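Local coordinates for Methylcobalamin\: coenzyme M methyltransferase (Methanosarcina mazei, PDB 4AY7), which catalyses the transfer of a methyl group from a methylated corrinoid to coenzyme M in methanogenesis, with a zinc ion held by a TIM barrel, at residues T17-A22 with P149-M154; S35-G40 with V244-G249; I194-M199 with D205-A210; P253-M258 with L266-K271; G273-G278 with V289-S294. All blocks are in the same frame, centred on the assembly; numbering follows the deposited sequence.

Contact 1: residues T17-A22 with P149-M154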
# COMPACT_ATOMS: atom_id res chain seq x y z
N THR A 17 10.86 -15.71 -0.74
CA THR A 17 10.01 -16.94 -0.73
C THR A 17 9.14 -17.00 0.52
O THR A 17 7.98 -17.44 0.43
CB THR A 17 10.74 -18.26 -0.94
OG1 THR A 17 11.67 -18.44 0.10
CG2 THR A 17 11.42 -18.46 -2.31
N ARG A 18 9.66 -16.53 1.64
CA ARG A 18 8.88 -16.51 2.89
C ARG A 18 7.73 -15.54 2.75
O ARG A 18 6.61 -15.83 3.23
CB ARG A 18 9.73 -16.13 4.08
CG ARG A 18 9.02 -16.14 5.41
CD ARG A 18 9.90 -15.73 6.55
NE ARG A 18 11.01 -16.69 6.77
CZ ARG A 18 12.31 -16.44 6.60
NH1 ARG A 18 12.73 -15.28 6.19
NH2 ARG A 18 13.20 -17.38 6.85
N LEU A 19 8.01 -14.33 2.22
CA LEU A 19 6.93 -13.33 2.12
C LEU A 19 5.78 -13.85 1.28
O LEU A 19 4.61 -13.70 1.63
CB LEU A 19 7.40 -11.92 1.64
CG LEU A 19 6.32 -10.82 1.58
CD1 LEU A 19 5.61 -10.66 2.93
CD2 LEU A 19 6.90 -9.49 1.03
N LEU A 20 6.11 -14.37 0.12
CA LEU A 20 5.12 -14.86 -0.82
C LEU A 20 4.34 -16.07 -0.21
O LEU A 20 3.11 -16.17 -0.28
CB LEU A 20 5.86 -15.24 -2.14
CG LEU A 20 6.36 -14.06 -2.96
CD1 LEU A 20 7.14 -14.62 -4.13
CD2 LEU A 20 5.27 -13.13 -3.45
N ALA A 21 5.07 -16.97 0.40
CA ALA A 21 4.43 -18.13 1.12
C ALA A 21 3.47 -17.63 2.20
O ALA A 21 2.26 -18.04 2.27
CB ALA A 21 5.49 -19.07 1.69
N ALA A 22 3.94 -16.69 3.00
CA ALA A 22 3.08 -16.10 4.03
C ALA A 22 1.79 -15.51 3.57
O ALA A 22 0.74 -15.71 4.18
CB ALA A 22 3.86 -15.12 4.90
N PRO A 149 12.36 -9.43 -1.41
CA PRO A 149 11.17 -9.05 -2.17
C PRO A 149 11.02 -7.52 -2.30
O PRO A 149 11.37 -6.79 -1.41
CB PRO A 149 10.05 -9.63 -1.32
CG PRO A 149 10.52 -9.50 0.08
CD PRO A 149 12.03 -9.74 0.00
N ILE A 150 10.43 -7.07 -3.40
CA ILE A 150 10.16 -5.68 -3.70
C ILE A 150 8.68 -5.56 -3.74
O ILE A 150 8.02 -6.28 -4.45
CB ILE A 150 10.74 -5.24 -5.06
CG1 ILE A 150 12.25 -5.43 -5.06
CG2 ILE A 150 10.35 -3.77 -5.37
CD1 ILE A 150 12.89 -5.05 -6.38
N VAL A 151 8.17 -4.71 -2.86
CA VAL A 151 6.77 -4.37 -2.81
C VAL A 151 6.49 -3.01 -3.54
O VAL A 151 7.04 -1.98 -3.19
CB VAL A 151 6.32 -4.22 -1.37
CG1 VAL A 151 4.84 -3.90 -1.38
CG2 VAL A 151 6.59 -5.53 -0.58
N GLY A 152 5.69 -3.06 -4.58
CA GLY A 152 5.23 -1.92 -5.27
C GLY A 152 3.92 -1.42 -4.71
O GLY A 152 2.91 -2.06 -4.83
N GLY A 153 3.95 -0.19 -4.22
CA GLY A 153 2.79 0.46 -3.68
C GLY A 153 2.14 1.39 -4.65
O GLY A 153 2.84 2.03 -5.49
N MET A 154 0.82 1.50 -4.57
CA MET A 154 0.10 2.44 -5.40
C MET A 154 -1.28 2.69 -4.83
O MET A 154 -1.81 1.88 -4.07
CB MET A 154 -0.01 1.93 -6.83
CG MET A 154 -0.61 0.55 -6.88
SD MET A 154 -0.80 -0.21 -8.52
CE MET A 154 -2.29 0.61 -9.08

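Contact 2: residues S35-G40 with V244-G249. With ZN (zinc ion), chain C.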
# COMPACT_ATOMS: atom_id res chain seq x y z
N SER A 35 7.06 -3.89 5.74
CA SER A 35 5.96 -2.94 5.51
C SER A 35 5.48 -3.02 4.10
O SER A 35 6.30 -3.11 3.16
CB SER A 35 6.44 -1.52 5.85
OG SER A 35 5.32 -0.66 5.82
N VAL A 36 4.17 -3.02 3.93
CA VAL A 36 3.54 -3.00 2.65
C VAL A 36 3.04 -1.57 2.42
O VAL A 36 2.58 -1.25 1.35
CB VAL A 36 2.41 -4.06 2.47
CG1 VAL A 36 2.97 -5.46 2.68
CG2 VAL A 36 1.26 -3.85 3.47
N THR A 37 3.19 -0.70 3.40
CA THR A 37 2.73 0.66 3.30
C THR A 37 4.01 1.54 3.26
O THR A 37 5.11 1.03 3.42
CB THR A 37 1.88 0.98 4.54
OG1 THR A 37 2.64 0.66 5.71
CG2 THR A 37 0.58 0.11 4.54
N GLN A 38 3.89 2.84 3.12
CA GLN A 38 5.07 3.64 2.79
C GLN A 38 6.14 3.62 3.94
O GLN A 38 5.79 3.63 5.14
CB GLN A 38 4.65 5.08 2.37
CG GLN A 38 4.63 6.14 3.45
CD GLN A 38 6.02 6.72 3.74
OE1 GLN A 38 6.83 6.81 2.81
NE2 GLN A 38 6.33 7.02 5.03
N THR A 39 7.40 3.54 3.55
CA THR A 39 8.51 3.39 4.50
C THR A 39 9.50 4.59 4.61
O THR A 39 10.56 4.51 5.24
CB THR A 39 9.31 2.16 4.05
OG1 THR A 39 9.75 2.34 2.69
CG2 THR A 39 8.41 0.89 4.14
N GLY A 40 9.20 5.70 3.96
CA GLY A 40 10.08 6.88 4.01
C GLY A 40 10.03 7.59 5.36
O GLY A 40 8.94 7.99 5.79
N VAL A 244 -1.95 -7.26 -2.26
CA VAL A 244 -2.37 -6.89 -0.93
C VAL A 244 -3.26 -5.65 -1.02
O VAL A 244 -2.94 -4.68 -1.73
CB VAL A 244 -1.14 -6.62 0.00
CG1 VAL A 244 -1.55 -6.14 1.38
CG2 VAL A 244 -0.31 -7.88 0.21
N LEU A 245 -4.36 -5.64 -0.29
CA LEU A 245 -5.29 -4.54 -0.25
C LEU A 245 -5.22 -3.89 1.13
O LEU A 245 -5.47 -4.54 2.15
CB LEU A 245 -6.70 -5.02 -0.51
CG LEU A 245 -7.80 -4.06 -0.26
CD1 LEU A 245 -7.66 -2.96 -1.33
CD2 LEU A 245 -9.14 -4.73 -0.46
N HIS A 246 -4.93 -2.60 1.14
CA HIS A 246 -4.91 -1.83 2.36
C HIS A 246 -6.00 -0.79 2.35
O HIS A 246 -5.99 0.08 1.43
CB HIS A 246 -3.56 -1.20 2.53
CG HIS A 246 -3.52 -0.24 3.70
ND1 HIS A 246 -3.26 -0.63 4.93
CD2 HIS A 246 -3.81 1.11 3.78
CE1 HIS A 246 -3.42 0.38 5.79
NE2 HIS A 246 -3.69 1.46 5.10
N ILE A 247 -6.93 -0.82 3.30
CA ILE A 247 -8.00 0.20 3.33
C ILE A 247 -7.96 0.75 4.72
O ILE A 247 -8.07 -0.00 5.70
CB ILE A 247 -9.41 -0.31 2.98
CG1 ILE A 247 -9.50 -0.77 1.52
CG2 ILE A 247 -10.51 0.76 3.20
CD1 ILE A 247 -10.89 -1.33 1.12
N CYS A 248 -7.67 2.05 4.81
CA CYS A 248 -7.42 2.70 6.09
C CYS A 248 -8.77 2.78 6.79
O CYS A 248 -9.81 2.82 6.13
CB CYS A 248 -6.99 4.19 5.91
SG CYS A 248 -5.79 4.52 4.62
N GLY A 249 -8.74 2.97 8.08
CA GLY A 249 -9.96 3.38 8.78
C GLY A 249 -10.68 2.20 9.44
O GLY A 249 -10.15 1.10 9.51
ZN ZN C . -4.31 3.35 6.12

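Contact 3: residues I194-M199 with D205-A210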
# COMPACT_ATOMS: atom_id res chain seq x y z
N ILE A 194 -2.90 -1.77 -15.58
CA ILE A 194 -1.78 -1.49 -16.50
C ILE A 194 -0.51 -1.11 -15.70
O ILE A 194 0.58 -1.59 -15.98
CB ILE A 194 -2.10 -0.41 -17.53
CG1 ILE A 194 -3.16 -0.91 -18.55
CG2 ILE A 194 -0.81 0.08 -18.24
CD1 ILE A 194 -3.91 0.14 -19.35
N TYR A 195 -0.66 -0.18 -14.78
CA TYR A 195 0.51 0.30 -13.97
C TYR A 195 1.03 -0.79 -13.06
O TYR A 195 2.23 -1.05 -13.00
CB TYR A 195 0.06 1.49 -13.15
CG TYR A 195 1.12 2.07 -12.20
CD1 TYR A 195 2.46 2.15 -12.56
CD2 TYR A 195 0.76 2.56 -10.96
CE1 TYR A 195 3.42 2.69 -11.71
CE2 TYR A 195 1.69 3.17 -10.09
CZ TYR A 195 3.04 3.21 -10.48
OH TYR A 195 3.98 3.73 -9.65
N ALA A 196 0.12 -1.48 -12.39
CA ALA A 196 0.51 -2.60 -11.50
C ALA A 196 1.34 -3.67 -12.26
O ALA A 196 2.41 -4.03 -11.82
CB ALA A 196 -0.75 -3.24 -10.88
N ASN A 197 0.86 -4.14 -13.40
CA ASN A 197 1.61 -5.05 -14.20
C ASN A 197 2.93 -4.58 -14.68
O ASN A 197 3.88 -5.38 -14.83
CB ASN A 197 0.75 -5.67 -15.34
CG ASN A 197 -0.28 -6.69 -14.83
OD1 ASN A 197 -0.01 -7.40 -13.91
ND2 ASN A 197 -1.46 -6.74 -15.44
N ALA A 198 3.03 -3.26 -14.98
CA ALA A 198 4.31 -2.68 -15.28
C ALA A 198 5.27 -2.77 -14.13
O ALA A 198 6.46 -3.01 -14.36
CB ALA A 198 4.20 -1.20 -15.72
N MET A 199 4.82 -2.46 -12.92
CA MET A 199 5.71 -2.64 -11.75
C MET A 199 6.15 -4.10 -11.60
O MET A 199 7.32 -4.35 -11.34
CB MET A 199 5.07 -2.15 -10.45
CG MET A 199 4.90 -0.67 -10.37
SD MET A 199 4.55 0.03 -8.72
CE MET A 199 2.81 -0.30 -8.57
N ASP A 205 7.45 -7.91 -6.63
CA ASP A 205 7.00 -9.27 -6.27
C ASP A 205 5.60 -9.28 -5.70
O ASP A 205 4.87 -10.30 -5.80
CB ASP A 205 7.96 -9.87 -5.23
CG ASP A 205 9.39 -10.01 -5.78
OD1 ASP A 205 9.65 -10.70 -6.82
OD2 ASP A 205 10.27 -9.33 -5.25
N VAL A 206 5.26 -8.19 -5.02
CA VAL A 206 3.96 -7.99 -4.43
C VAL A 206 3.49 -6.62 -4.88
O VAL A 206 4.31 -5.70 -4.86
CB VAL A 206 4.13 -8.01 -2.89
CG1 VAL A 206 2.80 -7.65 -2.22
CG2 VAL A 206 4.64 -9.36 -2.45
N ILE A 207 2.22 -6.44 -5.21
CA ILE A 207 1.67 -5.12 -5.46
C ILE A 207 0.74 -4.94 -4.29
O ILE A 207 -0.15 -5.75 -4.14
CB ILE A 207 0.90 -4.93 -6.82
CG1 ILE A 207 1.85 -5.32 -7.95
CG2 ILE A 207 0.36 -3.49 -6.90
CD1 ILE A 207 3.11 -4.40 -8.05
N ALA A 208 0.95 -3.87 -3.53
CA ALA A 208 0.11 -3.43 -2.45
C ALA A 208 -0.64 -2.14 -2.75
O ALA A 208 -0.02 -1.04 -2.96
CB ALA A 208 0.95 -3.24 -1.21
N ILE A 209 -1.97 -2.21 -2.83
CA ILE A 209 -2.70 -1.03 -3.12
C ILE A 209 -3.28 -0.43 -1.86
O ILE A 209 -3.72 -1.14 -0.96
CB ILE A 209 -3.77 -1.23 -4.18
CG1 ILE A 209 -4.94 -2.04 -3.67
CG2 ILE A 209 -3.15 -1.85 -5.47
CD1 ILE A 209 -6.06 -2.24 -4.68
N ALA A 210 -3.28 0.87 -1.80
CA ALA A 210 -3.86 1.58 -0.70
C ALA A 210 -5.06 2.29 -1.24
O ALA A 210 -4.94 3.11 -2.15
CB ALA A 210 -2.84 2.53 -0.06

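Contact 4: residues P253-M258 with L266-K271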
# COMPACT_ATOMS: atom_id res chain seq x y z
N PRO A 253 -16.97 -3.00 8.95
CA PRO A 253 -18.27 -3.25 8.26
C PRO A 253 -18.14 -3.77 6.84
O PRO A 253 -19.10 -4.30 6.29
CB PRO A 253 -18.98 -1.91 8.31
CG PRO A 253 -18.26 -1.12 9.39
CD PRO A 253 -16.86 -1.62 9.47
N ILE A 254 -16.91 -3.82 6.33
CA ILE A 254 -16.60 -4.37 5.05
C ILE A 254 -15.46 -5.33 5.02
O ILE A 254 -15.13 -5.83 3.95
CB ILE A 254 -16.22 -3.22 4.00
CG1 ILE A 254 -14.93 -2.43 4.38
CG2 ILE A 254 -17.43 -2.31 3.73
CD1 ILE A 254 -14.39 -1.56 3.24
N LEU A 255 -14.87 -5.62 6.18
CA LEU A 255 -13.76 -6.56 6.28
C LEU A 255 -14.06 -7.89 5.60
O LEU A 255 -13.23 -8.38 4.86
CB LEU A 255 -13.35 -6.76 7.74
CG LEU A 255 -12.03 -7.48 7.95
CD1 LEU A 255 -10.91 -6.78 7.15
CD2 LEU A 255 -11.71 -7.51 9.46
N SER A 256 -15.22 -8.47 5.87
CA SER A 256 -15.59 -9.76 5.25
C SER A 256 -15.74 -9.65 3.71
O SER A 256 -15.27 -10.49 2.98
CB SER A 256 -16.88 -10.35 5.90
OG SER A 256 -17.13 -11.63 5.40
N ASP A 257 -16.20 -8.49 3.24
CA ASP A 257 -16.31 -8.18 1.79
C ASP A 257 -14.93 -7.98 1.19
O ASP A 257 -14.70 -8.46 0.10
CB ASP A 257 -17.18 -6.97 1.58
CG ASP A 257 -18.57 -7.14 2.12
OD1 ASP A 257 -19.24 -8.03 1.59
OD2 ASP A 257 -19.00 -6.39 3.05
N MET A 258 -14.02 -7.33 1.91
CA MET A 258 -12.64 -7.23 1.46
C MET A 258 -12.02 -8.59 1.22
O MET A 258 -11.24 -8.78 0.30
CB MET A 258 -11.82 -6.46 2.50
CG MET A 258 -12.16 -4.95 2.58
SD MET A 258 -11.41 -4.10 3.98
CE MET A 258 -9.68 -4.39 3.61
N LEU A 266 -4.76 -8.89 3.21
CA LEU A 266 -5.37 -7.69 3.65
C LEU A 266 -4.56 -6.95 4.74
O LEU A 266 -4.15 -7.49 5.74
CB LEU A 266 -6.79 -7.93 4.13
CG LEU A 266 -7.71 -8.65 3.20
CD1 LEU A 266 -9.01 -8.86 3.93
CD2 LEU A 266 -7.93 -7.84 1.92
N SER A 267 -4.27 -5.68 4.48
CA SER A 267 -3.46 -4.83 5.40
C SER A 267 -4.44 -3.96 6.09
O SER A 267 -5.16 -3.17 5.44
CB SER A 267 -2.45 -4.03 4.64
OG SER A 267 -1.89 -2.98 5.41
N VAL A 268 -4.40 -4.00 7.42
CA VAL A 268 -5.38 -3.34 8.25
C VAL A 268 -4.70 -2.56 9.42
O VAL A 268 -3.60 -2.88 9.83
CB VAL A 268 -6.30 -4.32 8.97
CG1 VAL A 268 -7.15 -5.05 7.94
CG2 VAL A 268 -5.48 -5.31 9.83
N GLU A 269 -5.41 -1.56 9.88
CA GLU A 269 -4.96 -0.73 10.97
C GLU A 269 -5.36 -1.36 12.27
O GLU A 269 -6.30 -2.13 12.37
CB GLU A 269 -5.65 0.63 10.89
CG GLU A 269 -5.09 1.57 9.86
CD GLU A 269 -5.44 3.03 10.18
OE1 GLU A 269 -6.54 3.46 9.78
OE2 GLU A 269 -4.59 3.73 10.84
N GLU A 270 -4.66 -0.93 13.29
CA GLU A 270 -4.88 -1.31 14.67
C GLU A 270 -6.31 -0.99 15.15
O GLU A 270 -6.86 -1.66 16.00
CB GLU A 270 -3.86 -0.46 15.48
CG GLU A 270 -3.74 -0.74 16.95
CD GLU A 270 -4.89 -0.14 17.72
OE1 GLU A 270 -5.23 1.03 17.38
OE2 GLU A 270 -5.49 -0.85 18.60
N LYS A 271 -6.87 0.10 14.61
CA LYS A 271 -8.20 0.64 14.92
C LYS A 271 -9.27 -0.40 14.95
O LYS A 271 -10.16 -0.36 15.80
CB LYS A 271 -8.63 1.65 13.83
CG LYS A 271 -8.39 3.11 14.09
CD LYS A 271 -8.83 3.93 12.86
CE LYS A 271 -7.98 5.20 12.74
NZ LYS A 271 -6.67 4.82 12.14

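Contact 5: residues G273-G278 with V289-S294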
# COMPACT_ATOMS: atom_id res chain seq x y z
N GLY A 273 -9.40 -3.50 15.88
CA GLY A 273 -9.40 -4.49 16.90
C GLY A 273 -8.20 -5.35 16.74
O GLY A 273 -7.26 -4.97 16.05
N SER A 274 -8.22 -6.50 17.42
CA SER A 274 -7.07 -7.36 17.48
C SER A 274 -6.84 -8.14 16.21
O SER A 274 -7.75 -8.37 15.42
CB SER A 274 -7.30 -8.35 18.61
OG SER A 274 -8.36 -9.27 18.27
N ALA A 275 -5.62 -8.54 15.99
CA ALA A 275 -5.37 -9.44 14.88
C ALA A 275 -6.25 -10.74 15.01
O ALA A 275 -6.82 -11.25 14.01
CB ALA A 275 -3.87 -9.80 14.85
N LYS A 276 -6.39 -11.26 16.23
CA LYS A 276 -7.17 -12.44 16.47
C LYS A 276 -8.61 -12.24 15.96
O LYS A 276 -9.15 -13.12 15.27
CB LYS A 276 -7.12 -12.78 17.96
CG LYS A 276 -7.92 -14.05 18.34
CD LYS A 276 -8.19 -14.06 19.84
CE LYS A 276 -9.43 -14.90 20.21
NZ LYS A 276 -10.64 -14.07 20.56
N LYS A 277 -9.16 -11.04 16.19
CA LYS A 277 -10.50 -10.79 15.82
C LYS A 277 -10.57 -10.70 14.27
O LYS A 277 -11.47 -11.33 13.60
CB LYS A 277 -11.02 -9.53 16.49
CG LYS A 277 -12.39 -9.13 15.98
CD LYS A 277 -12.83 -7.76 16.51
CE LYS A 277 -14.38 -7.77 16.68
NZ LYS A 277 -15.08 -6.45 16.66
N GLY A 278 -9.64 -9.95 13.70
CA GLY A 278 -9.58 -9.86 12.24
C GLY A 278 -9.50 -11.23 11.57
O GLY A 278 -10.17 -11.48 10.53
N VAL A 289 -2.21 -8.75 7.29
CA VAL A 289 -0.95 -8.05 7.35
C VAL A 289 -1.16 -6.85 8.27
O VAL A 289 -2.11 -6.12 8.15
CB VAL A 289 -0.50 -7.54 5.98
CG1 VAL A 289 0.82 -6.78 6.12
CG2 VAL A 289 -0.46 -8.70 4.92
N GLY A 290 -0.23 -6.67 9.20
CA GLY A 290 -0.35 -5.54 10.16
C GLY A 290 0.21 -5.90 11.51
O GLY A 290 1.06 -6.76 11.57
N ASN A 291 -0.25 -5.27 12.60
CA ASN A 291 -1.24 -4.18 12.63
C ASN A 291 -0.82 -3.05 13.58
O ASN A 291 -1.68 -2.45 14.28
CB ASN A 291 -2.58 -4.73 13.08
CG ASN A 291 -2.50 -5.36 14.45
OD1 ASN A 291 -1.41 -5.47 15.01
ND2 ASN A 291 -3.63 -5.80 14.97
N VAL A 292 0.48 -2.79 13.68
CA VAL A 292 0.96 -2.01 14.77
C VAL A 292 0.68 -0.53 14.41
O VAL A 292 1.00 -0.07 13.29
CB VAL A 292 2.47 -2.31 15.14
CG1 VAL A 292 2.89 -1.41 16.33
CG2 VAL A 292 2.68 -3.81 15.47
N SER A 293 0.06 0.20 15.35
CA SER A 293 -0.48 1.52 15.03
C SER A 293 0.63 2.46 14.60
O SER A 293 1.54 2.75 15.36
CB SER A 293 -1.06 2.14 16.27
OG SER A 293 -1.51 3.47 16.05
N SER A 294 0.55 2.97 13.39
CA SER A 294 1.57 3.97 12.97
C SER A 294 1.56 5.29 13.80
O SER A 294 2.59 5.72 14.25
CB SER A 294 1.46 4.31 11.47
OG SER A 294 1.83 3.13 10.74
O HOH W 1 -5.99 -4.49 13.71

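Contact 1: residues T17-A22 with P149-M154
The shortest polar bond here is the helical one from Ala22 N to Arg18 O, 2.8 Å, and it closes the turn that carries Leu19, the residue of the helix that meets Pro149 and Val151. Across the contact itself everything is apolar. Leu19 has CG anti to its own N (chi1 -178°), which sends the branch out from the helix towards the strand, and its CD2 methyl does all the touching. That methyl sits against the proline ring, 3.7 Å from Pro149 CG, with Pro149 CB only slightly farther. The side chains of Leu19 and Pro149 cross at about a right angle. The same CD2 reaches on to Val151, 4.3 Å from its CG2, so a single methyl bridges two alternate residues, Pro149 just ahead of the strand and Val151 within it, while Ile150 between them packs on helix 130-144. In the TIM barrel, strand 150-155 is one of the parallel barrel strands and starts just after Pro149, and helix 15-24 lies by the N-terminal ends of the strands: Leu20 rests on Val206, at the start of the next strand. The two backbones stay well apart, with Leu19 CA 7.4 Å from Pro149 CA. Elsewhere on the helix, Arg18 NE forms a salt bridge with Asp29, while Thr17 OG1 bonds Thr14 N. The strand is bonded to the strands on either side of it: Pro149 and Val151 pair through their backbones with Val78, and Ile150 N meets the Asp205 carboxylate.

Contact 2: residues S35-G40 with V244-G249
Thr37 lays its CG2 methyl over one face of the His246 imidazole, 4.1 Å from the ring centroid and 17° off the normal, a CH-pi contact displaced towards the ND1 rim. From the same ring NE2 binds the zinc ion at 2.2 Å, and Cys248 SG adds a second ligand at 2.4 Å; Cys325 is the third protein ligand. One shell out, Ser267 OG bonds His246 ND1 and so helps fix the rotation of the ring, while Thr37 OG1 bonds Cys325 O, tying the loop to the zinc-binding segment as well. This is the C-terminal end of strand 242-246, the end of a TIM barrel where active sites lie. Deeper in the barrel, Val36 CG2 meets Val244 CG1 at 4.2 Å, the two side chains crossing at about a right angle. The loop 35-40 keeps its shape through its own bonds. Ser35 OG reaches Thr37 O from above the carbonyl plane. Gln38 folds back on Gly40: its NE2 gives Gly40 O a nearly straight 2.9 Å bond (176°) lying in the amide plane, and Gly40 N returns one to Gln38 OE1 from above the plane. NE2 also bonds Ile327 O, and with these three bonds the amide has little freedom to flip. Gln38 binds coenzyme M in another crystal structure of this enzyme.

Contact 3: residues I194-M199 with D205-A210
Helix 178-202 runs back along the outside of strand 206-210, the strand that follows it after a short turn, as in the alternating helices and strands of a TIM barrel. The backbones come closest at Ala196 and Ile207, whose CA atoms are 6.6 Å apart, a short spacing that the small alanine permits. Ile207 carries the strand's half of the contact. With its CG1 anti to the carbonyl carbon (chi1 -56°) and CG2 anti to the backbone N, one branch goes to Met199 and the other to Ala196. CG2 meets Ala196 CB at 4.1 Å, and CD1 packs against Met199 CB at 3.8 Å. CD1 also comes 3.9 Å from the carbonyl Ala196 O. Ile207 thus fits between Ala196 and Met199, one turn apart on the helix. Met154 from the neighbouring strand packs against all three residues, and Met199 reaches Ile137 on helix 130-144. Next to Ala196, Asn197 bonds Asn240 N and Ser238 O. The Met199 chain bends at its last torsion, placing CE 4.1 Å from Ile207 CD1 and 3.9 Å above the plane of the Tyr195 ring, offset towards its rim.

Contact 4: residues P253-M258 with L266-K271
Leu266 holds its CG anti to the carbonyl carbon (chi1 -53°), lifting both methyls towards the helix, where Met258 and Leu255 receive them. Met258 also has its CG anti to the carbonyl carbon (chi1 -70°), which turns the thioether aside and lets the root of the side chain do the touching. Its CB lies 4.0 Å from Leu266 CD1 and a little farther from CD2. Leu266 CD2 rides 3.8 Å from Met258 O, over the last turn of the helix. Leu255 comes in from one turn earlier, and its CD1 alone makes the contact: 4.3 Å from Leu266 CD1 and 4.2 Å from Val268 CG1. The side chains that meet, Leu255, Met258, Leu266 and Val268, are all apolar and buried. Ser267, between Leu266 and Val268, points the other way, into the barrel, where it touches Val36. Past the strand, Lys271 NZ forms a salt bridge with the Glu269 carboxylate, 2.7 Å from OE1 and from OE2, meeting OE1 from above the plane. Glu269 OE1 in addition accepts from Gly249 N, next to the zinc ligand Cys248. Helix 252-259 is the connection of a right-handed beta-alpha-beta crossover from strand 242-246 to its parallel neighbour 265-267, and Leu245 of the first strand also touches Met258 and Leu266. To one side Asp257 forms a salt bridge with Arg225 of helix 221-238; to the other, Leu255 packs on Val281 and Ile282 of helix 275-282.

Contact 5: residues G273-G278 with V289-S294
Leading up to Asn291, which meets Gly273 and Ala275, Val289 pairs with Leu266 and Val268 on one side of the strand and lays its side chain on Val36 inside the barrel. Gly290 follows with backbone angles of a kind reserved for glycine, and the peptide joining it to Asn291 is cis. Asn291 then turns its amide towards the start of helix 275-282. CG sits between the backbone N and the carbonyl carbon (chi1 59°), which brings ND2 to 3.5 Å from Ala275 N and 4.0 Å from Ala275 CB. As ND2 and the alanine N are both donors, the polar link runs through a water instead: it accepts from Asn291 ND2 at 3.0 Å and donates to Gly273 O at 2.7 Å. The contact joins the helix and the second strand of the unit 265-267, 275-282, 287-292, a beta-alpha-beta crossover of the TIM barrel. The helix starts at an N-cap, Ser274, whose OG takes a 2.8 Å bond from Lys277 N. After Val292, which pairs through its backbone with Ala322 of strand 320-323, Ser293 is again an N-cap, its OG accepting from Phe296 N, and Ser294 OG bonds Gly326 O beside the zinc ligand Cys325.

All five contacts reach the same parallel barrel sheet, and the zinc ion in contact 2 is the reference point. Contacts 1 and 3 join on adjacent strands, Ile150 O lying 2.8 Å from Asp205 N. Contact 3 joins contact 2 where His246 N comes 2.8 Å from Ile209 O. Contact 4 touches the zinc ligand's side chain, Ser267 OG lying 2.8 Å from His246 ND1, and contact 5 pairs with it at Leu266 O and Val289 N, 2.8 Å. Centres of contacts 3 and 5 are about 23 Å apart, across the chain's middle. Measured from side chain to zinc, Val268 is about 8 Å away, Asn291 about 11 Å and Val151 about 14 Å.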